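Local coordinates for protein DocCel5: Type I dockerin repeat domain from A. cellulolyticus family 5 endoglucanase WP_010249057 S51I, L52N mutant (Acetivibrio cellulolyticus, PDB 5NRM) that binds calcium and a cohesin of scaffoldin B as a type I dockerin, and so probably anchors a family 5 endoglucanase in the bacterial cellulosome, at residues 4-7 and 13-16; 30-33 and 37-40; 39-44 and 53-58. All coordinates share one frame; numbering follows the deposited sequence.

Interaction 1: residues 4-7 and 13-16; sequences DVDG and SIDF. With CA (calcium ion), chain C.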
# COMPACT_ATOMS: atom_id res chain seq x y z
N ASP B 4 2.25 -6.87 -15.36
CA ASP B 4 3.56 -6.18 -15.24
C ASP B 4 3.68 -5.27 -16.48
O ASP B 4 4.48 -5.48 -17.40
CB ASP B 4 4.70 -7.19 -15.20
CG ASP B 4 6.05 -6.51 -14.97
OD1 ASP B 4 6.01 -5.34 -14.62
OD2 ASP B 4 7.11 -7.15 -15.23
N VAL B 5 2.87 -4.21 -16.53
CA VAL B 5 2.84 -3.32 -17.68
C VAL B 5 4.10 -2.50 -17.93
O VAL B 5 4.30 -2.14 -19.06
CB VAL B 5 1.56 -2.38 -17.65
CG1 VAL B 5 0.29 -3.20 -17.58
CG2 VAL B 5 1.61 -1.37 -16.56
N ASP B 6 4.98 -2.30 -16.94
CA ASP B 6 6.25 -1.61 -17.22
C ASP B 6 7.37 -2.61 -17.42
O ASP B 6 8.46 -2.18 -17.72
CB ASP B 6 6.67 -0.57 -16.19
CG ASP B 6 6.96 -1.16 -14.80
OD1 ASP B 6 7.06 -2.35 -14.63
OD2 ASP B 6 7.12 -0.28 -13.92
N GLY B 7 7.12 -3.91 -17.30
CA GLY B 7 8.13 -4.89 -17.65
C GLY B 7 9.25 -5.07 -16.66
O GLY B 7 10.23 -5.76 -17.01
N SER B 13 2.33 -0.91 -7.60
CA SER B 13 1.49 0.26 -7.74
C SER B 13 1.93 1.22 -8.86
O SER B 13 1.14 2.05 -9.32
CB SER B 13 1.43 1.03 -6.40
OG SER B 13 2.74 1.45 -5.98
N ILE B 14 3.17 1.07 -9.32
CA ILE B 14 3.59 1.82 -10.53
C ILE B 14 2.94 1.22 -11.81
O ILE B 14 2.49 1.98 -12.66
CB ILE B 14 5.12 1.95 -10.62
CG1 ILE B 14 5.60 2.89 -9.45
CG2 ILE B 14 5.51 2.41 -12.00
CD1 ILE B 14 7.11 3.02 -9.29
N ASP B 15 2.78 -0.10 -11.89
CA ASP B 15 1.98 -0.70 -12.98
C ASP B 15 0.53 -0.21 -12.88
O ASP B 15 -0.07 0.17 -13.88
CB ASP B 15 1.99 -2.23 -12.87
CG ASP B 15 3.39 -2.80 -12.99
OD1 ASP B 15 4.04 -2.60 -14.04
OD2 ASP B 15 3.86 -3.45 -12.02
N PHE B 16 -0.02 -0.17 -11.64
CA PHE B 16 -1.38 0.34 -11.46
C PHE B 16 -1.54 1.78 -11.92
O PHE B 16 -2.51 2.11 -12.57
CB PHE B 16 -1.65 0.22 -9.97
CG PHE B 16 -3.07 0.45 -9.47
CD1 PHE B 16 -4.13 -0.21 -10.01
CD2 PHE B 16 -3.28 1.25 -8.39
CE1 PHE B 16 -5.39 -0.06 -9.48
CE2 PHE B 16 -4.57 1.43 -7.86
CZ PHE B 16 -5.63 0.77 -8.43
CA CA C . 6.04 -3.73 -12.96
O HOH W 1 6.44 -1.73 -11.68
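The type I turn D4 to G7 lies against the opening of helix 13-23, with V5 CA and D15 CA 5.4 Å apart. The D15 carboxylate takes the calcium ion with both oxygens, the calcium lying 2.5 Å from D15 OD1 and 2.4 Å from D15 OD2, while the turn offers D4 OD1 and D6 OD1. The D6 and D15 carboxylates are 71° apart in plane, so these two converge on the ion without lying flat on one another; the calcium presumably offsets their charge. D6 N donates to D15 OD1 at 3.1 Å (160° at the hydrogen), nearly in line with the C-O bond, which ties the helix residue to the turn directly. D4 CG stands anti to the backbone N (chi1 -176°), a setting that brings OD1 to the metal; its OD2 accepts from G9 N, and D15 OD2 from N12 N. D6 OD2 accepts from a water that is itself a ligand. Beside the carboxylates, V5 CG2 packs 3.8 Å from D15 CB, and I14 CG2 touches D6 OD2. With N8 and S10 O, the ion has seven ligands, closed by a bidentate aspartate: the EF-hand-like calcium loop of a dockerin repeat.

Interaction 2: residues 30-33 and 37-40; sequences FPAE and KAGD. With CA (calcium ion), chain E; CA (calcium ion), chain D.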
# COMPACT_ATOMS: atom_id res chain seq x y z
N PHE B 30 2.16 0.95 -23.26
CA PHE B 30 2.90 0.51 -22.10
C PHE B 30 4.35 0.15 -22.49
O PHE B 30 4.63 -0.27 -23.61
CB PHE B 30 2.25 -0.75 -21.50
CG PHE B 30 0.88 -0.53 -20.88
CD1 PHE B 30 0.69 0.46 -19.93
CD2 PHE B 30 -0.17 -1.34 -21.22
CE1 PHE B 30 -0.54 0.61 -19.32
CE2 PHE B 30 -1.39 -1.20 -20.61
CZ PHE B 30 -1.57 -0.21 -19.68
N PRO B 31 5.28 0.26 -21.51
CA PRO B 31 6.63 -0.24 -21.74
C PRO B 31 6.68 -1.68 -22.05
O PRO B 31 7.61 -2.12 -22.75
CB PRO B 31 7.33 0.01 -20.43
CG PRO B 31 6.61 1.10 -19.83
CD PRO B 31 5.16 0.99 -20.24
N ALA B 32 5.74 -2.46 -21.54
CA ALA B 32 5.69 -3.84 -21.96
C ALA B 32 5.62 -3.95 -23.52
O ALA B 32 4.98 -3.18 -24.31
CB ALA B 32 4.53 -4.62 -21.30
N GLU B 33 6.29 -4.99 -23.91
CA GLU B 33 6.44 -5.39 -25.28
C GLU B 33 5.05 -5.65 -25.89
O GLU B 33 4.74 -5.25 -27.05
CB GLU B 33 7.36 -6.64 -25.31
CG GLU B 33 8.65 -6.53 -26.18
CD GLU B 33 9.82 -5.73 -25.53
OE1 GLU B 33 10.70 -6.33 -24.78
OE2 GLU B 33 9.86 -4.49 -25.80
N LYS B 37 -1.17 -8.64 -23.51
CA LYS B 37 -0.73 -9.64 -22.58
C LYS B 37 -0.48 -9.05 -21.18
O LYS B 37 -0.88 -9.62 -20.15
CB LYS B 37 0.53 -10.31 -23.12
CG LYS B 37 1.19 -11.35 -22.23
CD LYS B 37 0.29 -12.57 -21.98
CE LYS B 37 1.12 -13.79 -21.50
NZ LYS B 37 0.43 -14.66 -20.52
N ALA B 38 0.19 -7.89 -21.13
CA ALA B 38 0.46 -7.27 -19.85
C ALA B 38 -0.75 -6.64 -19.19
O ALA B 38 -0.87 -6.70 -17.97
CB ALA B 38 1.58 -6.23 -20.00
N GLY B 39 -1.60 -5.95 -19.97
CA GLY B 39 -2.66 -5.06 -19.43
C GLY B 39 -4.10 -5.62 -19.34
O GLY B 39 -4.96 -5.09 -18.62
N ASP B 40 -4.39 -6.61 -20.15
CA ASP B 40 -5.72 -7.21 -20.14
C ASP B 40 -5.84 -8.38 -19.19
O ASP B 40 -5.30 -9.45 -19.46
CB ASP B 40 -6.13 -7.66 -21.52
CG ASP B 40 -7.57 -8.25 -21.54
OD1 ASP B 40 -8.59 -7.66 -20.90
OD2 ASP B 40 -7.62 -9.23 -22.32
CA CA E . 4.00 -1.45 -25.39
CA CA D . -9.81 -6.05 -20.37
O HOH W 2 3.22 -2.26 -27.42
O HOH W 3 -11.97 -4.80 -19.92
O HOH W 4 6.26 -1.15 -26.23
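F30 and A32 face A38 and G39 across a short connection between the two EF-hand-like repeats of the dockerin, where the loop after helix 13-23 turns into the brief helix 35-39. Metal bonding shapes the 30-33 side. F30 O meets a calcium ion at 2.2 Å, and A32 O meets the same ion at 2.3 Å, so two carbonyls with P31 between them clamp it; two waters and the side chains of D29 and D35 complete six ligands. Two main-chain oxygens serve here, against one in each repeat loop (S10 O, S46 O). Backbone bonding ties both segments to the start of the chain, A32 to V5 and A38 to G3. At the far end D40 leaves the helix and enters the calcium loop of the second repeat. Between the segments themselves the contact is apolar. The F30 ring comes obliquely to the backbone of G39, with F30 CE2 4.2 Å from G39 CA, where no side chain intervenes; the ring also stacks with Y22. A32 and A38 both direct their CB bonds at the opposing segment, and the two methyls touch, A32 CB lying 3.6 Å from A38 CB.

Interaction 3: residues 39-44 and 53-58; sequences GDLNGD and AIMRMY. With CA (calcium ion), chain D.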
# COMPACT_ATOMS: atom_id res chain seq x y z
N GLY B 39 -1.60 -5.95 -19.97
CA GLY B 39 -2.66 -5.06 -19.43
C GLY B 39 -4.10 -5.62 -19.34
O GLY B 39 -4.96 -5.09 -18.62
N ASP B 40 -4.39 -6.61 -20.15
CA ASP B 40 -5.72 -7.21 -20.14
C ASP B 40 -5.84 -8.38 -19.19
O ASP B 40 -5.30 -9.45 -19.46
CB ASP B 40 -6.13 -7.66 -21.52
CG ASP B 40 -7.57 -8.25 -21.54
OD1 ASP B 40 -8.59 -7.66 -20.90
OD2 ASP B 40 -7.62 -9.23 -22.32
N LEU B 41 -6.60 -8.14 -18.14
CA LEU B 41 -6.69 -9.03 -16.98
C LEU B 41 -7.99 -9.77 -16.93
O LEU B 41 -8.13 -10.68 -16.08
CB LEU B 41 -6.45 -8.23 -15.69
CG LEU B 41 -5.11 -7.50 -15.67
CD1 LEU B 41 -4.86 -6.75 -14.39
CD2 LEU B 41 -3.95 -8.47 -15.99
N ASN B 42 -8.96 -9.42 -17.81
CA ASN B 42 -10.23 -10.15 -17.84
C ASN B 42 -10.52 -10.83 -19.15
O ASN B 42 -11.59 -11.43 -19.34
CB ASN B 42 -11.42 -9.25 -17.46
CG ASN B 42 -11.53 -8.05 -18.38
OD1 ASN B 42 -10.85 -7.97 -19.38
ND2 ASN B 42 -12.47 -7.14 -18.04
N GLY B 43 -9.62 -10.67 -20.15
CA GLY B 43 -9.66 -11.53 -21.31
C GLY B 43 -10.56 -11.07 -22.48
O GLY B 43 -10.94 -11.87 -23.30
N ASP B 44 -10.91 -9.80 -22.52
CA ASP B 44 -11.56 -9.22 -23.74
C ASP B 44 -10.59 -8.59 -24.72
O ASP B 44 -11.02 -7.84 -25.60
CB ASP B 44 -12.67 -8.21 -23.38
CG ASP B 44 -12.18 -7.05 -22.46
OD1 ASP B 44 -10.95 -6.87 -22.19
OD2 ASP B 44 -13.07 -6.42 -21.83
N ALA B 53 -9.63 -2.20 -12.14
CA ALA B 53 -10.31 -2.71 -10.95
C ALA B 53 -9.72 -4.03 -10.50
O ALA B 53 -9.55 -4.25 -9.29
CB ALA B 53 -11.81 -2.85 -11.17
N ILE B 54 -9.43 -4.92 -11.43
CA ILE B 54 -8.84 -6.23 -11.14
C ILE B 54 -7.42 -6.11 -10.58
O ILE B 54 -7.07 -6.85 -9.62
CB ILE B 54 -8.88 -7.18 -12.36
CG1 ILE B 54 -10.28 -7.67 -12.68
CG2 ILE B 54 -7.97 -8.41 -12.24
CD1 ILE B 54 -10.45 -8.29 -14.07
N MET B 55 -6.60 -5.24 -11.16
CA MET B 55 -5.25 -5.04 -10.64
C MET B 55 -5.35 -4.57 -9.19
O MET B 55 -4.49 -4.99 -8.34
CB MET B 55 -4.31 -4.13 -11.47
CG MET B 55 -2.74 -4.24 -11.00
SD MET B 55 -1.87 -3.02 -11.99
CE MET B 55 -1.50 -4.28 -13.27
N ARG B 56 -6.31 -3.68 -8.89
CA ARG B 56 -6.48 -3.19 -7.51
C ARG B 56 -6.77 -4.38 -6.58
O ARG B 56 -6.15 -4.49 -5.52
CB ARG B 56 -7.60 -2.11 -7.37
CG ARG B 56 -7.85 -1.63 -5.91
CD ARG B 56 -8.78 -0.38 -5.85
NE ARG B 56 -9.19 0.07 -4.47
CZ ARG B 56 -8.65 1.14 -3.81
NH1 ARG B 56 -7.67 1.94 -4.37
NH2 ARG B 56 -9.05 1.42 -2.61
N MET B 57 -7.65 -5.28 -6.98
CA MET B 57 -7.96 -6.47 -6.16
C MET B 57 -6.71 -7.30 -5.94
O MET B 57 -6.47 -7.78 -4.85
CB MET B 57 -9.00 -7.35 -6.80
CG MET B 57 -10.35 -6.71 -6.85
SD MET B 57 -11.50 -7.61 -7.97
CE MET B 57 -11.27 -9.34 -7.56
N TYR B 58 -5.88 -7.46 -6.97
CA TYR B 58 -4.64 -8.23 -6.83
C TYR B 58 -3.66 -7.58 -5.84
O TYR B 58 -3.05 -8.25 -4.96
CB TYR B 58 -3.96 -8.47 -8.21
CG TYR B 58 -2.62 -9.10 -8.15
CD1 TYR B 58 -2.49 -10.48 -8.11
CD2 TYR B 58 -1.47 -8.33 -8.12
CE1 TYR B 58 -1.23 -11.06 -8.04
CE2 TYR B 58 -0.23 -8.91 -8.05
CZ TYR B 58 -0.14 -10.28 -8.02
OH TYR B 58 1.14 -10.78 -7.89
CA CA D . -9.81 -6.05 -20.37
O HOH W 3 -11.97 -4.80 -19.92
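A calcium ion gathers the 39-44 loop: D40 OD1 binds it at 2.1 Å, D44 OD1 at 2.3 Å, and a water and N42 join them. S46 O and both carboxylate oxygens of D51 finish the site. D40 OD1 and D44 OD1 come within 2.8 Å of each other, a spacing of two like-charged oxygens that the shared calcium presumably makes tolerable. With chi1 at -178° the D40 side chain runs opposite its own N, carrying OD1 to the ion; its OD2 accepts from K45 N. The contact with helix 49-59 is made on the apolar side of this loop, by L41. Its CB bond points at the helix; L41 CB rests 3.8 Å from I54 CG2, and L41 CD1 reaches M55 CB at 4.0 Å. The other branch of I54 places I54 CD1 3.7 Å from N42 CB. F66 packs on both L41 and I54, and M55 carries on to D15, F16 and M19 of helix 13-23. L41 N also donates to D51 OD1, tying loop to helix. Acidic side chains turned to calcium, with a leucine between them turned to the exiting helix, mark the EF-hand-like loop-helix of the second dockerin repeat.

In the fold
Interactions 1 and 3 lie in the two EF-hand-like repeats, each setting a calcium loop against the helix that follows; M55 of interaction 3 packs its sulfur on D15 and F16, joining them. In buried interaction 1 the metal and a hydrogen bond bridge loop and helix. The partly buried 39-44/53-58 contact is apolar because 53-58 lies beyond D51, which earlier on that helix does what D15 does in interaction 1. Interaction 2 lies between the repeats, touching interaction 1 where V5 O probably accepts from A32 N, and handing G39 and D40 to interaction 3. The cohesin chain meets helix 13-23 at S13, I14 and F16 and helix 49-59 at R56, but not interaction 2.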